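PDB 6ERC: peroxinectin A from Dictyostelium discoideum, which catalyses the oxidation of phenolic donors to phenolic radicals by hydrogen peroxide, as a secreted heme peroxidase. Local coordinates for residues Val292-Glu295 with Phe296-Ala300; Gln142-Ser145 with Leu146-Ile150; Tyr459-Phe462 with Phe463-Ala467. All coordinates share one frame; numbering follows the deposited sequence.

Contact 1: residues Val292-Glu295 with Phe296-Ala300; sequences VSNE and FTTTA. With HEM (protoporphyrin IX containing Fe), chain F.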
loop_
_atom_site.group_PDB
_atom_site.type_symbol
_atom_site.label_atom_id
_atom_site.label_comp_id
_atom_site.label_asym_id
_atom_site.label_seq_id
_atom_site.Cartn_x
_atom_site.Cartn_y
_atom_site.Cartn_z
ATOM N N VAL A 292 -4.098 -1.055 -12.459
ATOM C CA VAL A 292 -4.815 -1.104 -11.191
ATOM C C VAL A 292 -6.207 -0.506 -11.362
ATOM O O VAL A 292 -6.406 0.459 -12.112
ATOM C CB VAL A 292 -4.024 -0.363 -10.098
ATOM C CG1 VAL A 292 -4.827 -0.299 -8.794
ATOM C CG2 VAL A 292 -2.680 -1.035 -9.865
ATOM N N SER A 293 -7.180 -1.078 -10.660
ATOM C CA SER A 293 -8.537 -0.557 -10.676
ATOM C C SER A 293 -8.693 0.530 -9.623
ATOM O O SER A 293 -8.070 0.493 -8.559
ATOM C CB SER A 293 -9.555 -1.668 -10.419
ATOM O OG SER A 293 -9.483 -2.111 -9.076
ATOM N N ASN A 294 -9.549 1.505 -9.933
ATOM C CA ASN A 294 -9.765 2.618 -9.018
ATOM C C ASN A 294 -10.335 2.143 -7.691
ATOM O O ASN A 294 -9.999 2.696 -6.637
ATOM C CB ASN A 294 -10.695 3.644 -9.662
ATOM C CG ASN A 294 -10.449 5.045 -9.158
ATOM O OD1 ASN A 294 -10.440 5.291 -7.951
ATOM N ND2 ASN A 294 -10.232 5.974 -10.083
ATOM N N GLU A 295 -11.184 1.116 -7.717
ATOM C CA GLU A 295 -11.786 0.623 -6.485
ATOM C C GLU A 295 -10.783 -0.153 -5.645
ATOM O O GLU A 295 -10.883 -0.155 -4.413
ATOM C CB GLU A 295 -12.996 -0.256 -6.802
ATOM C CG GLU A 295 -14.109 0.446 -7.574
ATOM C CD GLU A 295 -13.815 0.556 -9.062
ATOM O OE1 GLU A 295 -12.671 0.263 -9.470
ATOM O OE2 GLU A 295 -14.732 0.933 -9.823
ATOM N N PHE A 296 -9.818 -0.815 -6.287
ATOM C CA PHE A 296 -8.824 -1.595 -5.555
ATOM C C PHE A 296 -7.994 -0.700 -4.646
ATOM O O PHE A 296 -7.945 -0.899 -3.427
ATOM C CB PHE A 296 -7.927 -2.349 -6.541
ATOM C CG PHE A 296 -6.768 -3.065 -5.893
ATOM C CD1 PHE A 296 -6.929 -4.332 -5.353
ATOM C CD2 PHE A 296 -5.513 -2.478 -5.838
ATOM C CE1 PHE A 296 -5.864 -4.995 -4.761
ATOM C CE2 PHE A 296 -4.442 -3.139 -5.247
ATOM C CZ PHE A 296 -4.620 -4.396 -4.710
ATOM N N THR A 297 -7.333 0.301 -5.225
ATOM C CA THR A 297 -6.436 1.138 -4.441
ATOM C C THR A 297 -7.194 2.140 -3.579
ATOM O O THR A 297 -6.755 2.447 -2.465
ATOM C CB THR A 297 -5.456 1.865 -5.367
ATOM O OG1 THR A 297 -4.464 2.536 -4.584
ATOM C CG2 THR A 297 -6.164 2.880 -6.250
ATOM N N THR A 298 -8.329 2.648 -4.060
ATOM C CA THR A 298 -9.057 3.670 -3.316
ATOM C C THR A 298 -9.881 3.071 -2.182
ATOM O O THR A 298 -9.989 3.674 -1.109
ATOM C CB THR A 298 -9.966 4.458 -4.259
ATOM O OG1 THR A 298 -9.216 4.898 -5.400
ATOM C CG2 THR A 298 -10.555 5.667 -3.547
ATOM N N THR A 299 -10.466 1.888 -2.393
ATOM C CA THR A 299 -11.455 1.343 -1.464
ATOM C C THR A 299 -11.000 0.026 -0.850
ATOM O O THR A 299 -10.746 -0.023 0.356
ATOM C CB THR A 299 -12.795 1.180 -2.185
ATOM O OG1 THR A 299 -13.084 2.364 -2.940
ATOM C CG2 THR A 299 -13.916 0.933 -1.181
ATOM N N ALA A 300 -10.897 -1.047 -1.633
ATOM C CA ALA A 300 -10.739 -2.381 -1.062
ATOM C C ALA A 300 -9.431 -2.512 -0.288
ATOM O O ALA A 300 -9.427 -2.874 0.893
ATOM C CB ALA A 300 -10.817 -3.431 -2.171
HETATM C CHA HEM F . -2.681 5.214 1.058
HETATM C CHB HEM F . -0.500 5.926 5.314
HETATM C CHC HEM F . -0.555 1.128 6.120
HETATM C CHD HEM F . -2.955 0.459 1.967
HETATM C C1A HEM F . -2.144 5.821 2.166
HETATM C C2A HEM F . -2.092 7.241 2.407
HETATM C C3A HEM F . -1.493 7.448 3.583
HETATM C C4A HEM F . -1.140 6.154 4.123
HETATM C CMA HEM F . -1.209 8.807 4.260
HETATM C CAA HEM F . -2.659 8.304 1.452
HETATM C CBA HEM F . -3.852 8.936 2.155
HETATM C CGA HEM F . -4.785 9.541 1.138
HETATM O O1A HEM F . -5.349 8.785 0.305
HETATM O O2A HEM F . -4.975 10.783 1.167
HETATM C C1B HEM F . -0.313 4.688 5.881
HETATM C C2B HEM F . 0.361 4.448 7.133
HETATM C C3B HEM F . 0.355 3.124 7.361
HETATM C C4B HEM F . -0.330 2.485 6.255
HETATM C CMB HEM F . 0.960 5.586 7.985
HETATM C CAB HEM F . 0.931 2.326 8.553
HETATM C CBB HEM F . 1.491 2.905 9.621
HETATM C C1C HEM F . -1.216 0.520 5.075
HETATM C C2C HEM F . -1.474 -0.902 4.928
HETATM C C3C HEM F . -2.142 -1.084 3.768
HETATM C C4C HEM F . -2.316 0.218 3.164
HETATM C CMC HEM F . -1.021 -1.926 5.990
HETATM C CAC HEM F . -2.694 -2.349 3.060
HETATM C CBC HEM F . -2.587 -3.604 3.502
HETATM C C1D HEM F . -3.049 1.678 1.342
HETATM C C2D HEM F . -3.577 1.913 0.018
HETATM C C3D HEM F . -3.507 3.226 -0.220
HETATM C C4D HEM F . -2.918 3.866 0.930
HETATM C CMD HEM F . -4.141 0.819 -0.912
HETATM C CAD HEM F . -3.925 3.977 -1.496
HETATM C CBD HEM F . -2.777 3.772 -2.480
HETATM C CGD HEM F . -2.592 4.982 -3.363
HETATM O O1D HEM F . -1.889 5.932 -2.932
HETATM O O2D HEM F . -3.131 5.009 -4.498
HETATM N NA HEM F . -1.552 5.184 3.234
HETATM N NB HEM F . -0.723 3.473 5.370
HETATM N NC HEM F . -1.743 1.169 3.979
HETATM N ND HEM F . -2.655 2.892 1.868
HETATM FE FE HEM F . -1.652 3.171 3.570
#

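Contact 2: residues Gln142-Ser145 with Leu146-Ile150; sequences QINS and LGSYI. With NA (sodium ion), chain K.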
loop_
_atom_site.group_PDB
_atom_site.type_symbol
_atom_site.label_atom_id
_atom_site.label_comp_id
_atom_site.label_asym_id
_atom_site.label_seq_id
_atom_site.Cartn_x
_atom_site.Cartn_y
_atom_site.Cartn_z
ATOM N N GLN A 142 -8.931 9.233 -12.785
ATOM C CA GLN A 142 -7.767 9.490 -11.955
ATOM C C GLN A 142 -6.527 8.807 -12.525
ATOM O O GLN A 142 -6.606 7.788 -13.225
ATOM C CB GLN A 142 -8.007 9.027 -10.511
ATOM C CG GLN A 142 -8.797 10.012 -9.648
ATOM C CD GLN A 142 -10.276 10.048 -9.988
ATOM O OE1 GLN A 142 -10.889 9.016 -10.255
ATOM N NE2 GLN A 142 -10.854 11.241 -9.980
ATOM N N ILE A 143 -5.368 9.395 -12.226
ATOM C CA ILE A 143 -4.087 8.992 -12.815
ATOM C C ILE A 143 -3.277 8.225 -11.782
ATOM O O ILE A 143 -3.081 8.696 -10.654
ATOM C CB ILE A 143 -3.295 10.212 -13.348
ATOM C CG1 ILE A 143 -3.910 10.737 -14.672
ATOM C CG2 ILE A 143 -1.811 9.836 -13.534
ATOM C CD1 ILE A 143 -3.321 10.119 -15.947
ATOM N N ASN A 144 -2.812 7.042 -12.171
ATOM C CA ASN A 144 -1.894 6.259 -11.351
ATOM C C ASN A 144 -0.471 6.748 -11.600
ATOM O O ASN A 144 0.100 6.511 -12.672
ATOM C CB ASN A 144 -2.006 4.763 -11.658
ATOM C CG ASN A 144 -1.207 3.909 -10.693
ATOM O OD1 ASN A 144 -0.585 4.424 -9.764
ATOM N ND2 ASN A 144 -1.229 2.607 -10.897
ATOM N N SER A 145 0.104 7.429 -10.615
ATOM C CA SER A 145 1.475 7.927 -10.720
ATOM C C SER A 145 2.509 6.870 -10.343
ATOM O O SER A 145 3.501 7.169 -9.674
ATOM C CB SER A 145 1.629 9.179 -9.859
ATOM O OG SER A 145 0.870 10.254 -10.386
ATOM N N LEU A 146 2.294 5.629 -10.769
ATOM C CA LEU A 146 3.193 4.531 -10.460
ATOM C C LEU A 146 2.898 3.389 -11.421
ATOM O O LEU A 146 1.765 3.228 -11.881
ATOM C CB LEU A 146 3.027 4.063 -9.011
ATOM C CG LEU A 146 4.294 3.635 -8.276
ATOM C CD1 LEU A 146 5.156 4.839 -7.933
ATOM C CD2 LEU A 146 3.934 2.863 -7.022
ATOM N N GLY A 147 3.929 2.604 -11.726
ATOM C CA GLY A 147 3.750 1.443 -12.575
ATOM C C GLY A 147 2.840 0.416 -11.933
ATOM O O GLY A 147 3.004 0.084 -10.757
ATOM N N SER A 148 1.874 -0.096 -12.697
ATOM C CA SER A 148 0.888 -1.019 -12.151
ATOM C C SER A 148 1.446 -2.415 -11.915
ATOM O O SER A 148 0.838 -3.194 -11.172
ATOM C CB SER A 148 -0.318 -1.107 -13.089
ATOM O OG SER A 148 -0.938 0.158 -13.234
ATOM N N TYR A 149 2.578 -2.750 -12.528
ATOM C CA TYR A 149 3.159 -4.074 -12.377
ATOM C C TYR A 149 3.982 -4.158 -11.099
ATOM O O TYR A 149 4.580 -3.176 -10.652
ATOM C CB TYR A 149 4.042 -4.415 -13.580
ATOM C CG TYR A 149 3.309 -4.400 -14.902
ATOM C CD1 TYR A 149 2.614 -5.517 -15.344
ATOM C CD2 TYR A 149 3.317 -3.270 -15.708
ATOM C CE1 TYR A 149 1.942 -5.509 -16.551
ATOM C CE2 TYR A 149 2.648 -3.253 -16.917
ATOM C CZ TYR A 149 1.961 -4.374 -17.335
ATOM O OH TYR A 149 1.293 -4.358 -18.540
ATOM N N ILE A 150 3.996 -5.348 -10.505
ATOM C CA ILE A 150 4.898 -5.638 -9.397
ATOM C C ILE A 150 6.286 -5.827 -9.997
ATOM O O ILE A 150 6.637 -6.924 -10.445
ATOM C CB ILE A 150 4.439 -6.873 -8.601
ATOM C CG1 ILE A 150 3.066 -6.609 -7.973
ATOM C CG2 ILE A 150 5.450 -7.220 -7.519
ATOM C CD1 ILE A 150 2.394 -7.836 -7.397
HETATM NA NA NA K . 5.268 -1.036 -10.020
#

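Contact 3: residues Tyr459-Phe462 with Phe463-Ala467; sequences YEQF and FRTRA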
loop_
_atom_site.group_PDB
_atom_site.type_symbol
_atom_site.label_atom_id
_atom_site.label_comp_id
_atom_site.label_asym_id
_atom_site.label_seq_id
_atom_site.Cartn_x
_atom_site.Cartn_y
_atom_site.Cartn_z
ATOM N N TYR A 459 -9.332 -9.999 -5.062
ATOM C CA TYR A 459 -9.139 -11.173 -5.906
ATOM C C TYR A 459 -9.066 -10.780 -7.373
ATOM O O TYR A 459 -8.223 -11.289 -8.122
ATOM C CB TYR A 459 -10.275 -12.171 -5.678
ATOM C CG TYR A 459 -10.144 -13.449 -6.479
ATOM C CD1 TYR A 459 -10.525 -13.498 -7.815
ATOM C CD2 TYR A 459 -9.650 -14.606 -5.897
ATOM C CE1 TYR A 459 -10.409 -14.661 -8.549
ATOM C CE2 TYR A 459 -9.531 -15.776 -6.624
ATOM C CZ TYR A 459 -9.912 -15.798 -7.949
ATOM O OH TYR A 459 -9.795 -16.961 -8.678
ATOM N N GLU A 460 -9.935 -9.862 -7.799
ATOM C CA GLU A 460 -10.011 -9.508 -9.211
ATOM C C GLU A 460 -8.761 -8.763 -9.663
ATOM O O GLU A 460 -8.304 -8.939 -10.799
ATOM C CB GLU A 460 -11.267 -8.674 -9.463
ATOM C CG GLU A 460 -11.647 -8.534 -10.932
ATOM C CD GLU A 460 -10.891 -7.428 -11.645
ATOM O OE1 GLU A 460 -10.364 -6.523 -10.963
ATOM O OE2 GLU A 460 -10.826 -7.462 -12.892
ATOM N N GLN A 461 -8.188 -7.932 -8.789
ATOM C CA GLN A 461 -7.007 -7.163 -9.164
ATOM C C GLN A 461 -5.794 -8.070 -9.342
ATOM O O GLN A 461 -5.152 -8.072 -10.399
ATOM C CB GLN A 461 -6.722 -6.092 -8.109
ATOM C CG GLN A 461 -5.496 -5.246 -8.412
ATOM C CD GLN A 461 -5.611 -4.518 -9.732
ATOM O OE1 GLN A 461 -6.397 -3.582 -9.872
ATOM N NE2 GLN A 461 -4.834 -4.950 -10.713
ATOM N N PHE A 462 -5.460 -8.848 -8.312
ATOM C CA PHE A 462 -4.227 -9.622 -8.349
ATOM C C PHE A 462 -4.268 -10.738 -9.385
ATOM O O PHE A 462 -3.210 -11.218 -9.802
ATOM C CB PHE A 462 -3.922 -10.183 -6.963
ATOM C CG PHE A 462 -3.385 -9.155 -6.008
ATOM C CD1 PHE A 462 -2.153 -8.563 -6.232
ATOM C CD2 PHE A 462 -4.110 -8.775 -4.893
ATOM C CE1 PHE A 462 -1.656 -7.615 -5.362
ATOM C CE2 PHE A 462 -3.615 -7.829 -4.019
ATOM C CZ PHE A 462 -2.386 -7.250 -4.253
ATOM N N PHE A 463 -5.456 -11.156 -9.821
ATOM C CA PHE A 463 -5.519 -12.049 -10.969
ATOM C C PHE A 463 -4.963 -11.367 -12.211
ATOM O O PHE A 463 -4.259 -11.993 -13.013
ATOM C CB PHE A 463 -6.956 -12.500 -11.212
ATOM C CG PHE A 463 -7.098 -13.459 -12.355
ATOM C CD1 PHE A 463 -7.300 -12.999 -13.644
ATOM C CD2 PHE A 463 -7.024 -14.824 -12.140
ATOM C CE1 PHE A 463 -7.430 -13.880 -14.696
ATOM C CE2 PHE A 463 -7.152 -15.711 -13.187
ATOM C CZ PHE A 463 -7.356 -15.237 -14.468
ATOM N N ARG A 464 -5.259 -10.078 -12.381
ATOM C CA ARG A 464 -4.841 -9.375 -13.586
ATOM C C ARG A 464 -3.365 -8.994 -13.539
ATOM O O ARG A 464 -2.658 -9.146 -14.542
ATOM C CB ARG A 464 -5.714 -8.139 -13.801
ATOM C CG ARG A 464 -7.120 -8.478 -14.276
ATOM C CD ARG A 464 -7.942 -7.242 -14.605
ATOM N NE ARG A 464 -8.241 -6.443 -13.420
ATOM C CZ ARG A 464 -7.585 -5.348 -13.048
ATOM N NH1 ARG A 464 -7.951 -4.703 -11.949
ATOM N NH2 ARG A 464 -6.570 -4.888 -13.766
ATOM N N THR A 465 -2.873 -8.506 -12.397
ATOM C CA THR A 465 -1.468 -8.110 -12.328
ATOM C C THR A 465 -0.514 -9.297 -12.410
ATOM O O THR A 465 0.695 -9.084 -12.545
ATOM C CB THR A 465 -1.184 -7.313 -11.051
ATOM O OG1 THR A 465 -1.879 -7.897 -9.944
ATOM C CG2 THR A 465 -1.608 -5.858 -11.229
ATOM N N ARG A 466 -1.018 -10.526 -12.327
ATOM C CA ARG A 466 -0.243 -11.718 -12.645
ATOM C C ARG A 466 -0.459 -12.174 -14.083
ATOM O O ARG A 466 0.508 -12.399 -14.817
ATOM C CB ARG A 466 -0.603 -12.856 -11.682
ATOM C CG ARG A 466 -0.012 -14.203 -12.067
ATOM C CD ARG A 466 -0.140 -15.228 -10.950
ATOM N NE ARG A 466 -1.451 -15.871 -10.930
ATOM C CZ ARG A 466 -1.815 -16.810 -10.058
ATOM N NH1 ARG A 466 -0.969 -17.224 -9.123
ATOM N NH2 ARG A 466 -3.028 -17.340 -10.120
ATOM N N ALA A 467 -1.720 -12.304 -14.503
ATOM C CA ALA A 467 -2.016 -12.808 -15.839
ATOM C C ALA A 467 -1.613 -11.817 -16.923
ATOM O O ALA A 467 -1.196 -12.229 -18.011
ATOM C CB ALA A 467 -3.502 -13.140 -15.951
#

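Contact 1: residues Val292-Glu295 with Phe296-Ala300
Ser293 caps the start of helix 294-300, with its side chain turned to Phe296 and the helix running on beside a heme propionate. Ser293 OG accepts from Phe296 N at 3.1 Å. With chi1 at 70°, OG lies between the backbone N and the carbonyl carbon, where it reaches Phe296 N. Just before the cap, Val292 CG1 packs 3.7 Å from Phe296 CD2, meeting the ring obliquely.

One turn along, Thr298 OG1 stands 2.6 Å from Asn294 O and 2.9 Å from Asn294 OD1; the hydroxyl has a single proton for these two acceptors. The same Asn294 OD1 is hydrogen-bonded to His390 ND1, while the amide nitrogen ND2 reaches Glu141.

A wider pi-type turn then opens the helix at 296-300. Glu295 O accepts twice, from Thr299 N at 2.9 Å and from Ala300 N at 2.9 Å. The first donor sits 43° above the carbonyl plane, whereas the second meets the oxygen nearly head-on, with a C=O...N angle of 162°. The Glu295 carboxylate leads elsewhere, to the amides of Leu29 and Ala30.

Thr297 brings the helix to the heme pocket: its OG1 donates to propionate oxygen O2D of the heme at 2.8 Å. Arg302, Arg386, Arg382, Ser86 and Arg213 also hydrogen-bond to the cofactor.

Contact 2: residues Gln142-Ser145 with Leu146-Ile150
Asn144, the last residue of strand 139-144, folds its side chain over the backbone of Leu146 as the chain leaves the sheet. Its CB is still 4.1 Å from Leu146 O. With CG anti to the backbone N (chi1 -172°), the amide is carried forward along the turn, and CG itself comes within 3.3 Å of Leu146 O.

At the tip the two polar atoms divide. Asn144 OD1 accepts from the backbone N of Leu85; against the turn it lies 3.3 Å from Leu146 N. Asn144 ND2 donates to the carbonyl of Met83 and lies 3.4 Å from Ser148 OG. Although ND2 is 3.2 Å from Leu146 O, the angle is too poor for a bond there, so that approach is packing alone. The amide is thus fixed at both ends by the segment Met83-Leu85, which gives it a defined flip, and Leu146 O stands over the face of the Asn144 amide, at similar distances from CG, OD1 and ND2.

Within the turn, Leu146 N bonds weakly back to Asn144 O at 3.0 Å, closing a tight turn around Ser145, whose phi/psi of -84°/41° suits an inverse gamma turn. The Leu146 side chain ends about 5 Å, side chain to side chain, from both His81, the predicted proton acceptor, and Arg213.

Past the turn, two carbonyls face the sodium ion: Gly147 O at 2.6 Å and Tyr149 O. Asn82 O, Asp151 OD1 and Asn153 OD1 complete the five protein ligands. A cation held by such a loop next to the distal histidine is characteristic of animal heme peroxidases, where mammalian relatives bind calcium at the corresponding place.

Contact 3: residues Tyr459-Phe462 with Phe463-Ala467
Glu460 and Arg464, four residues apart on helix 452-467, form a salt bridge along one flank of the helix. Two guanidinium nitrogens take one carboxylate oxygen each, side-on: Arg464 NE meets Glu460 OE2 at 2.8 Å, and Arg464 NH1 meets Glu460 OE1 at 3.2 Å. Both oxygens are approached on their syn sides. The planes are tilted 30° to one another, a side-on pairing that is not flat; the bend of the arginine at chi3 makes it possible by turning its head back toward the preceding turn.

The polar contacts without a charge pair are weaker. Gln461 OE1 lies 2.8 Å from Arg464 NH1, but the bond is weak, its N-H...O angle being 127°; the amide and guanidinium planes stand 76° apart. That oxygen finds its stronger partner in Ser293 N, just as Arg464 NH2 is held by the carbonyls of Gln291 and Asn289. Thr465 OG1 approaches Gln461 O at 3.3 Å, at best a weak bond, and is also hydrogen-bonded to Tyr267 OH.

Most backbone bonds run four residues back: Phe463 N donates to Tyr459 O at 3.2 Å and Thr465 N to Gln461 O at 3.1 Å, while Arg466 N to Phe462 O, at 3.4 Å, is weak. Arg464 N instead turns weakly to Gln461 O, three residues back.

Van der Waals contact joins Thr465 CG2 to Gln461 NE2 at 3.4 Å, the two side chains crossing at about a right angle.

Around this helix, Phe462 packs on Leu271 of helix 247-275 and meets Phe296 of helix 294-300 edge-to-face, while Tyr459 touches Leu275 and Arg466 lies on Tyr267, so that helix 452-467 packs against both.

In the fold
Contacts 1 and 2 are fully buried, whereas contact 3 is buried only in part, Glu460 and Arg464 being partly exposed. The chemistry differs accordingly: the surface-facing flank uses a charged pair, while in the buried contacts a threonine hydroxyl serves the heme and two backbone carbonyls the sodium. All three meet. Asn294 ND2 probably bonds to Gln142 OE1 at 3.1 Å, tying contact 1 to the strand of contact 2. Ser293 N probably bonds to Gln461 OE1 at 2.7 Å, joining contact 1 to contact 3, and Ser148 O is 3.6 Å from Thr465 CG2. Contact 1 is a capped helix start, contact 3 lies wholly within a helix, and contact 2 is a strand end passing into an ion-binding loop.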